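Local atomic coordinates of GphF (Archangium violaceum, PDB entry 6MBG), a protein that serves as a dehydratase domain of the gephyronic acid polyketide synthase and is probably involved in the olefin rearrangement of that pathway. Residues Ala70-Ile75 with Arg130-Pro135; Pro142-Glu147 with Gly176-Gly181; Ala230-Arg235 with Ala275-Leu280. One frame throughout, in Å; residues are numbered along the deposited sequence. Where two conformers were deposited one is given.

Contact 1 of 3, residues Ala70-Ile75 with Arg130-Pro135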
loop_
_atom_site.group_PDB
_atom_site.type_symbol
_atom_site.label_atom_id
_atom_site.label_comp_id
_atom_site.label_asym_id
_atom_site.label_seq_id
_atom_site.Cartn_x
_atom_site.Cartn_y
_atom_site.Cartn_z
ATOM N N ALA A 70 17.787 13.294 -3.565
ATOM C CA ALA A 70 16.592 12.834 -4.276
ATOM C C ALA A 70 16.582 11.321 -4.442
ATOM O O ALA A 70 15.510 10.700 -4.419
ATOM C CB ALA A 70 16.509 13.508 -5.646
ATOM N N ALA A 71 17.758 10.713 -4.609
ATOM C CA ALA A 71 17.872 9.280 -4.848
ATOM C C ALA A 71 17.981 8.454 -3.568
ATOM O O ALA A 71 18.248 7.249 -3.653
ATOM C CB ALA A 71 19.065 9.005 -5.759
ATOM N N ASP A 72 17.786 9.067 -2.398
ATOM C CA ASP A 72 17.784 8.336 -1.139
ATOM C C ASP A 72 16.666 7.305 -1.116
ATOM O O ASP A 72 15.594 7.505 -1.692
ATOM C CB ASP A 72 17.549 9.264 0.054
ATOM C CG ASP A 72 18.755 10.131 0.408
ATOM O OD1 ASP A 72 18.563 10.986 1.295
ATOM O OD2 ASP A 72 19.852 9.977 -0.166
ATOM N N THR A 73 16.900 6.233 -0.363
ATOM C CA THR A 73 15.875 5.226 -0.098
ATOM C C THR A 73 14.955 5.689 1.032
ATOM O O THR A 73 15.427 6.141 2.084
ATOM C CB THR A 73 16.559 3.911 0.276
ATOM O OG1 THR A 73 17.335 3.456 -0.840
ATOM C CG2 THR A 73 15.542 2.851 0.666
ATOM N N LEU A 74 13.646 5.588 0.813
ATOM C CA LEU A 74 12.652 5.891 1.831
ATOM C C LEU A 74 12.220 4.601 2.513
ATOM O O LEU A 74 12.022 3.572 1.855
ATOM C CB LEU A 74 11.438 6.586 1.221
ATOM C CG LEU A 74 11.697 7.827 0.385
ATOM C CD1 LEU A 74 10.364 8.300 -0.256
ATOM C CD2 LEU A 74 12.274 8.912 1.310
ATOM N N ILE A 75 12.071 4.655 3.833
ATOM C CA ILE A 75 11.862 3.452 4.627
ATOM C C ILE A 75 10.671 3.663 5.548
ATOM O O ILE A 75 10.551 4.712 6.189
ATOM C CB ILE A 75 13.119 3.087 5.437
ATOM C CG1 ILE A 75 14.299 2.837 4.490
ATOM C CG2 ILE A 75 12.862 1.880 6.305
ATOM C CD1 ILE A 75 15.624 2.871 5.147
ATOM N N ARG A 130 15.116 7.142 6.367
ATOM C CA ARG A 130 15.627 7.545 5.070
ATOM C C ARG A 130 17.102 7.188 5.060
ATOM O O ARG A 130 17.814 7.545 5.998
ATOM C CB ARG A 130 15.421 9.051 4.870
ATOM C CG ARG A 130 15.801 9.575 3.516
ATOM C CD ARG A 130 15.306 11.005 3.319
ATOM N NE ARG A 130 15.778 11.538 2.044
ATOM C CZ ARG A 130 15.094 12.384 1.284
ATOM N NH1 ARG A 130 13.896 12.805 1.675
ATOM N NH2 ARG A 130 15.603 12.788 0.126
ATOM N N ARG A 131 17.564 6.493 4.026
ATOM C CA ARG A 131 18.974 6.137 3.975
ATOM C C ARG A 131 19.525 6.384 2.577
ATOM O O ARG A 131 18.799 6.354 1.585
ATOM C CB ARG A 131 19.186 4.676 4.384
ATOM C CG ARG A 131 19.183 4.462 5.884
ATOM C CD ARG A 131 20.276 5.291 6.576
ATOM N NE ARG A 131 21.639 4.920 6.173
ATOM C CZ ARG A 131 22.499 5.729 5.553
ATOM N NH1 ARG A 131 23.713 5.296 5.236
ATOM N NH2 ARG A 131 22.148 6.972 5.250
ATOM N N GLN A 132 20.826 6.619 2.497
ATOM C CA GLN A 132 21.433 6.755 1.182
ATOM C C GLN A 132 21.287 5.453 0.407
ATOM O O GLN A 132 21.233 4.366 0.985
ATOM C CB GLN A 132 22.900 7.130 1.309
ATOM C CG GLN A 132 23.101 8.459 2.011
ATOM C CD GLN A 132 24.490 8.567 2.568
ATOM O OE1 GLN A 132 24.679 8.844 3.748
ATOM N NE2 GLN A 132 25.475 8.327 1.721
ATOM N N LEU A 133 21.187 5.582 -0.916
ATOM C CA LEU A 133 21.072 4.420 -1.791
ATOM C C LEU A 133 22.265 3.490 -1.594
ATOM O O LEU A 133 23.415 3.915 -1.703
ATOM C CB LEU A 133 20.982 4.878 -3.247
ATOM C CG LEU A 133 20.820 3.810 -4.338
ATOM C CD1 LEU A 133 19.653 2.898 -4.020
ATOM C CD2 LEU A 133 20.627 4.474 -5.686
ATOM N N SER A 134 21.980 2.222 -1.307
ATOM C CA SER A 134 23.036 1.239 -1.115
ATOM C C SER A 134 23.747 0.964 -2.433
ATOM O O SER A 134 23.085 0.742 -3.458
ATOM C CB SER A 134 22.474 -0.067 -0.556
ATOM O OG SER A 134 23.504 -1.038 -0.434
ATOM N N PRO A 135 25.081 0.957 -2.454
ATOM C CA PRO A 135 25.805 0.609 -3.681
ATOM C C PRO A 135 25.864 -0.890 -3.943
ATOM O O PRO A 135 26.324 -1.301 -5.019
ATOM C CB PRO A 135 27.200 1.185 -3.421
ATOM C CG PRO A 135 27.369 1.029 -1.931
ATOM C CD PRO A 135 25.992 1.202 -1.320
HETATM O O HOH W 1 21.461 8.479 -2.008
HETATM O O HOH W 2 19.281 1.334 -0.555
#
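Asp72 and Arg130 meet where strand 73-81 begins and strand 121-131 ends, and their salt bridge occupies the tight half of the contact. Arg130 runs out extended, with CG anti to its own N (chi1 -175°), which carries NE past the Thr73 carbonyl to Asp72 OD1 at 2.9 Å. The bond is nearly straight (168°) and lies in the guanidinium plane, but it uses the anti lone pair of OD1, and the carboxylate stands almost perpendicular to the guanidinium. Leu74 CD2 lies over one face of that group, 4.2 Å from Arg130 CD. Asn69 holds both partners as well: its carbonyl accepts from Arg130 NH2 and its side-chain amide binds Asp72 OD2. Next to them along the strands, Thr73 and Arg131 form an antiparallel hydrogen-bonded pair, Thr73 N to Arg131 O at 2.7 Å and Arg131 N to Thr73 O at 2.9 Å.

The other half is looser and wetter. Beyond Gln132 the chain diverges, and water takes over the bridging: one molecule joins Asp72 OD2 to Leu133 N, another joins Thr73 OG1 to Ser134 N. Exposed Leu133 sets CB 3.6 Å from Ala71 O, while its CD1 lies 4.0 Å from Thr73 OG1. The arrangement is that of two antiparallel neighbours parting at the end of their ladder, here in the double-hotdog fold of polyketide synthase dehydratases.

Contact 2 of 3, residues Pro142-Glu147 with Gly176-Gly181. With BU1 (1,4-butanediol), chain B.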
loop_
_atom_site.group_PDB
_atom_site.type_symbol
_atom_site.label_atom_id
_atom_site.label_comp_id
_atom_site.label_asym_id
_atom_site.label_seq_id
_atom_site.Cartn_x
_atom_site.Cartn_y
_atom_site.Cartn_z
ATOM N N PRO A 142 13.985 -13.366 -10.696
ATOM C CA PRO A 142 14.365 -14.744 -11.059
ATOM C C PRO A 142 13.518 -15.280 -12.202
ATOM O O PRO A 142 12.377 -14.871 -12.421
ATOM C CB PRO A 142 14.096 -15.531 -9.772
ATOM C CG PRO A 142 12.926 -14.785 -9.137
ATOM C CD PRO A 142 13.144 -13.319 -9.483
ATOM N N ARG A 143 14.093 -16.231 -12.929
ATOM C CA ARG A 143 13.371 -16.942 -13.979
ATOM C C ARG A 143 12.654 -18.102 -13.308
ATOM O O ARG A 143 13.251 -19.139 -13.015
ATOM C CB ARG A 143 14.306 -17.416 -15.089
ATOM C CG ARG A 143 13.551 -17.596 -16.405
ATOM C CD ARG A 143 14.154 -18.640 -17.319
ATOM N NE ARG A 143 15.138 -18.066 -18.230
ATOM C CZ ARG A 143 14.851 -17.588 -19.437
ATOM N NH1 ARG A 143 15.819 -17.084 -20.201
ATOM N NH2 ARG A 143 13.597 -17.606 -19.872
ATOM N N LEU A 144 11.364 -17.921 -13.064
ATOM C CA LEU A 144 10.581 -18.886 -12.310
ATOM C C LEU A 144 10.107 -20.038 -13.178
ATOM O O LEU A 144 10.004 -21.166 -12.688
ATOM C CB LEU A 144 9.391 -18.162 -11.666
ATOM C CG LEU A 144 8.922 -18.595 -10.287
ATOM C CD1 LEU A 144 9.993 -18.325 -9.254
ATOM C CD2 LEU A 144 7.604 -17.905 -9.947
ATOM N N ASP A 145 9.860 -19.777 -14.461
ATOM C CA ASP A 145 9.208 -20.714 -15.374
ATOM C C ASP A 145 8.023 -21.386 -14.692
ATOM O O ASP A 145 7.943 -22.606 -14.556
ATOM C CB ASP A 145 10.195 -21.740 -15.922
ATOM C CG ASP A 145 11.344 -21.096 -16.670
ATOM O OD1 ASP A 145 11.076 -20.423 -17.689
ATOM O OD2 ASP A 145 12.508 -21.269 -16.245
ATOM N N GLY A 146 7.101 -20.542 -14.237
ATOM C CA GLY A 146 5.942 -20.991 -13.506
ATOM C C GLY A 146 4.742 -21.264 -14.403
ATOM O O GLY A 146 4.808 -21.247 -15.629
ATOM N N GLU A 147 3.633 -21.541 -13.740
ATOM C CA GLU A 147 2.352 -21.811 -14.368
ATOM C C GLU A 147 1.558 -20.516 -14.362
ATOM O O GLU A 147 1.503 -19.833 -13.340
ATOM C CB GLU A 147 1.623 -22.908 -13.587
ATOM C CG GLU A 147 0.242 -23.302 -14.083
ATOM C CD GLU A 147 -0.470 -24.243 -13.116
ATOM O OE1 GLU A 147 -0.166 -24.202 -11.904
ATOM O OE2 GLU A 147 -1.328 -25.029 -13.570
ATOM N N GLY A 176 5.154 -23.143 -6.769
ATOM C CA GLY A 176 5.011 -23.300 -5.327
ATOM C C GLY A 176 4.353 -22.076 -4.702
ATOM O O GLY A 176 3.311 -21.591 -5.165
ATOM N N ARG A 177 4.972 -21.560 -3.639
ATOM C CA ARG A 177 4.518 -20.353 -2.949
ATOM C C ARG A 177 5.181 -19.094 -3.470
ATOM O O ARG A 177 5.119 -18.061 -2.800
ATOM C CB ARG A 177 4.781 -20.460 -1.441
ATOM C CG ARG A 177 3.955 -21.526 -0.743
ATOM C CD ARG A 177 4.011 -21.413 0.754
ATOM N NE ARG A 177 5.373 -21.476 1.264
ATOM C CZ ARG A 177 5.995 -22.601 1.601
ATOM N NH1 ARG A 177 5.385 -23.771 1.480
ATOM N NH2 ARG A 177 7.232 -22.563 2.061
ATOM N N GLU A 178 5.841 -19.149 -4.625
ATOM C CA GLU A 178 6.409 -17.956 -5.232
ATOM C C GLU A 178 5.648 -17.609 -6.503
ATOM O O GLU A 178 5.045 -18.476 -7.146
ATOM C CB GLU A 178 7.901 -18.140 -5.544
ATOM C CG GLU A 178 8.718 -18.447 -4.304
ATOM C CD GLU A 178 10.231 -18.403 -4.527
ATOM O OE1 GLU A 178 10.694 -17.790 -5.513
ATOM O OE2 GLU A 178 10.959 -19.012 -3.712
ATOM N N ALA A 179 5.667 -16.329 -6.856
ATOM C CA ALA A 179 5.056 -15.897 -8.105
ATOM C C ALA A 179 5.771 -14.659 -8.636
ATOM O O ALA A 179 6.406 -13.914 -7.879
ATOM C CB ALA A 179 3.562 -15.615 -7.923
ATOM N N ILE A 180 5.667 -14.451 -9.956
ATOM C CA ILE A 180 6.053 -13.187 -10.582
ATOM C C ILE A 180 4.825 -12.558 -11.218
ATOM O O ILE A 180 4.173 -13.190 -12.059
ATOM C CB ILE A 180 7.137 -13.365 -11.655
ATOM C CG1 ILE A 180 8.342 -14.119 -11.111
ATOM C CG2 ILE A 180 7.493 -11.984 -12.258
ATOM C CD1 ILE A 180 9.184 -13.351 -10.181
ATOM N N GLY A 181 4.540 -11.312 -10.852
ATOM C CA GLY A 181 3.442 -10.548 -11.429
ATOM C C GLY A 181 3.956 -9.387 -12.263
ATOM O O GLY A 181 5.054 -8.883 -12.033
HETATM C C1 BU1 B . -2.648 -21.342 -0.089
HETATM C C2 BU1 B . -1.159 -21.053 -0.242
HETATM C C3 BU1 B . -0.820 -20.900 -1.723
HETATM C C4 BU1 B . 0.156 -21.989 -2.163
HETATM O O5 BU1 B . -3.095 -20.925 1.169
HETATM O O6 BU1 B . 0.843 -21.541 -3.304
#
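Leu144 reaches from an irregular loop onto the opening residues of strand 178-184, and it illustrates how one branched side chain can meet a strand through apolar contact while the loop's polar ties go to strand 169-175. Its CB is directed at the strand and carries the branch point inward while making no close contact of its own. At CG the chain forks, and the two methyls find different surroundings. CD2 settles on the backbone, 3.7 Å from Ala179 CA and 3.8 Å from Glu178 O, and it also touches the side chain of Ile180 at CG1 (4.0 Å). CD1 turns instead to the carboxylate end of Glu178, where it lies 3.8 Å from OE1. The first torsion of Leu144 (-144°) is off a staggered value, a departure that accompanies the placing of CD2 on the strand backbone.

That carboxylate is committed to other partners: OE1 is hydrogen-bonded to His245 NE2, and OE2 is in a salt bridge with Arg247. The leucine methyl therefore rests against a polar group whose bonding is supplied by strand 241-248. Pro142 adds a second apolar touch, its ring CD meeting Ile180 CD1 at 4.0 Å. At the start of the other segment, Gly176 O receives a weak hydrogen bond from O6 of a bound 1,4-butanediol, well removed from the leucine.

Outside the pair, the loop is tied down by Arg175, whose side chain binds the carbonyls of Leu144 and Asp145, and by Glu173, which accepts from Gly146 N. Residues 142-147 thus pass across the start of strand 178-184, which runs between strands 169-175 and 241-248; Glu147 bonds through its backbone to Arg174 of strand 169-175 as the chain enters the short strand 147-148, outermost beyond it, just ahead of helix 151-158.

Contact 3 of 3, residues Ala230-Arg235 with Ala275-Leu280. With BU1 (1,4-butanediol), chain C.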
loop_
_atom_site.group_PDB
_atom_site.type_symbol
_atom_site.label_atom_id
_atom_site.label_comp_id
_atom_site.label_asym_id
_atom_site.label_seq_id
_atom_site.Cartn_x
_atom_site.Cartn_y
_atom_site.Cartn_z
ATOM N N ALA A 230 6.719 -5.599 8.270
ATOM C CA ALA A 230 7.940 -5.328 9.014
ATOM C C ALA A 230 8.732 -4.181 8.392
ATOM O O ALA A 230 9.318 -3.367 9.114
ATOM C CB ALA A 230 8.797 -6.598 9.096
ATOM N N ARG A 231 8.756 -4.090 7.058
ATOM C CA ARG A 231 9.618 -3.101 6.424
ATOM C C ARG A 231 9.183 -2.886 4.988
ATOM O O ARG A 231 8.897 -3.859 4.275
ATOM C CB ARG A 231 11.084 -3.567 6.483
ATOM C CG ARG A 231 12.092 -2.548 6.013
ATOM C CD ARG A 231 13.504 -3.077 6.212
ATOM N NE ARG A 231 14.494 -2.062 5.880
ATOM C CZ ARG A 231 15.070 -1.266 6.773
ATOM N NH1 ARG A 231 14.759 -1.382 8.053
ATOM N NH2 ARG A 231 15.963 -0.360 6.387
ATOM N N ILE A 232 9.119 -1.625 4.557
ATOM C CA ILE A 232 9.071 -1.317 3.132
ATOM C C ILE A 232 10.198 -0.342 2.819
ATOM O O ILE A 232 10.389 0.649 3.537
ATOM C CB ILE A 232 7.695 -0.779 2.686
ATOM C CG1 ILE A 232 7.749 -0.297 1.234
ATOM C CG2 ILE A 232 7.192 0.316 3.611
ATOM C CD1 ILE A 232 6.363 -0.057 0.628
ATOM N N GLU A 233 10.991 -0.663 1.793
ATOM C CA GLU A 233 12.065 0.211 1.322
ATOM C C GLU A 233 11.752 0.640 -0.097
ATOM O O GLU A 233 11.549 -0.213 -0.969
ATOM C CB GLU A 233 13.433 -0.481 1.326
ATOM C CG GLU A 233 14.055 -0.718 2.667
ATOM C CD GLU A 233 15.493 -1.191 2.539
ATOM O OE1 GLU A 233 16.026 -1.201 1.403
ATOM O OE2 GLU A 233 16.088 -1.556 3.574
ATOM N N LEU A 234 11.746 1.947 -0.336
ATOM C CA LEU A 234 11.439 2.483 -1.655
ATOM C C LEU A 234 12.685 3.133 -2.224
ATOM O O LEU A 234 13.220 4.088 -1.638
ATOM C CB LEU A 234 10.286 3.482 -1.605
ATOM C CG LEU A 234 9.904 4.033 -2.977
ATOM C CD1 LEU A 234 9.343 2.884 -3.826
ATOM C CD2 LEU A 234 8.893 5.212 -2.843
ATOM N N ARG A 235 13.148 2.607 -3.361
ATOM C CA ARG A 235 14.396 3.042 -3.973
ATOM C C ARG A 235 14.194 3.933 -5.184
ATOM O O ARG A 235 15.136 4.619 -5.590
ATOM C CB ARG A 235 15.232 1.832 -4.398
ATOM C CG ARG A 235 15.591 0.922 -3.274
ATOM C CD ARG A 235 16.525 -0.157 -3.783
ATOM N NE ARG A 235 17.071 -0.946 -2.689
ATOM C CZ ARG A 235 18.329 -1.367 -2.641
ATOM N NH1 ARG A 235 19.155 -1.066 -3.633
ATOM N NH2 ARG A 235 18.749 -2.086 -1.611
ATOM N N ALA A 275 11.477 -1.477 -5.022
ATOM C CA ALA A 275 10.954 -1.476 -3.664
ATOM C C ALA A 275 11.023 -2.882 -3.090
ATOM O O ALA A 275 10.999 -3.875 -3.825
ATOM C CB ALA A 275 9.518 -0.958 -3.619
ATOM N N SER A 276 11.152 -2.946 -1.776
ATOM C CA SER A 276 11.104 -4.195 -1.041
ATOM C C SER A 276 9.996 -4.093 -0.009
ATOM O O SER A 276 9.746 -3.013 0.547
ATOM C CB SER A 276 12.434 -4.494 -0.353
ATOM O OG SER A 276 13.459 -4.693 -1.307
ATOM N N VAL A 277 9.315 -5.211 0.222
ATOM C CA VAL A 277 8.360 -5.343 1.319
ATOM C C VAL A 277 8.710 -6.611 2.076
ATOM O O VAL A 277 8.691 -7.704 1.496
ATOM C CB VAL A 277 6.904 -5.409 0.825
ATOM C CG1 VAL A 277 5.960 -5.514 2.015
ATOM C CG2 VAL A 277 6.575 -4.208 -0.015
ATOM N N ASP A 278 8.989 -6.478 3.368
ATOM C CA ASP A 278 9.344 -7.613 4.208
ATOM C C ASP A 278 8.191 -7.924 5.145
ATOM O O ASP A 278 7.706 -7.034 5.853
ATOM C CB ASP A 278 10.602 -7.344 5.043
ATOM C CG ASP A 278 11.844 -7.150 4.195
ATOM O OD1 ASP A 278 12.759 -6.446 4.666
ATOM O OD2 ASP A 278 11.904 -7.700 3.070
ATOM N N ALA A 279 7.777 -9.187 5.161
ATOM C CA ALA A 279 6.826 -9.716 6.142
ATOM C C ALA A 279 5.521 -8.920 6.160
ATOM O O ALA A 279 5.070 -8.453 7.212
ATOM C CB ALA A 279 7.444 -9.775 7.538
ATOM N N LEU A 280 4.923 -8.757 4.976
ATOM C CA LEU A 280 3.541 -8.301 4.890
ATOM C C LEU A 280 2.626 -9.312 5.576
ATOM O O LEU A 280 2.620 -10.498 5.213
ATOM C CB LEU A 280 3.141 -8.133 3.423
ATOM C CG LEU A 280 1.648 -7.863 3.133
ATOM C CD1 LEU A 280 1.300 -6.472 3.630
ATOM C CD2 LEU A 280 1.367 -7.980 1.661
HETATM C C1 BU1 C . 3.351 -6.134 11.858
HETATM C C2 BU1 C . 4.547 -5.329 12.362
HETATM C C3 BU1 C . 5.839 -6.114 12.134
HETATM C C4 BU1 C . 6.965 -5.429 12.916
HETATM O O5 BU1 C . 2.169 -5.611 12.405
HETATM O O6 BU1 C . 8.212 -6.009 12.650
#
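Strands 231-234 and 275-280 run antiparallel, 176° between their directions and 4.6 Å between axes, and a classic beta bulge, in which Ala230 and Arg231 both face Asp278, lies at one end of the ladder. Asp278 O receives Ala230 N at 3.0 Å and, more weakly, Arg231 N; Asp278 N returns a bond to Arg231 O at 2.8 Å, and Glu233 and Ser276 bond reciprocally farther along. On one face Ile232 CD1 packs on Val277 CG2, and Leu234 CD1 lies 3.9 Å from Ala275 CB. The other face carries charge. The straight chain of Arg231 (chi1 -173°) runs alongside Asp278 and bonds Glu233 side-on, NE and NH2 both meeting OE2, the former at 2.8 Å. Its NH1 forms a salt bridge with Glu77 on the adjacent strand. Replacing Arg231 with an alanine would probably leave both Glu233 and Glu77 without their cationic mate and bare the flank of Asp278. Near the bulge, Ala230 CB comes within 3.6 Å of O6 of a bound 1,4-butanediol. With Glu77, Glu233 and Asp278 all close by, the single guanidinium is likely to offset much of the negative charge gathered on this face.

In the fold
From the N terminus, the chain first closes contact 1, where the end of strand 121-131 returns to the start of strand 73-81 after an excursion made largely of strands. Contact 2 follows, returning strand 178-184 to the loop that precedes strand 147-148, with helix 151-158 inside the span. Contact 3 comes last, bringing strand 273-284 back to strand 224-234. The three loops stand in series and neither nest nor cross. Contacts 1 and 3 nevertheless join in space, since strands 73-81 and 224-234 are neighbours, and Leu74 O lies 2.7 Å from Leu234 N. Contact 2 stands apart, near the end of the strand order marked by strand 147-148, its centre about 19 Å from that of contact 3.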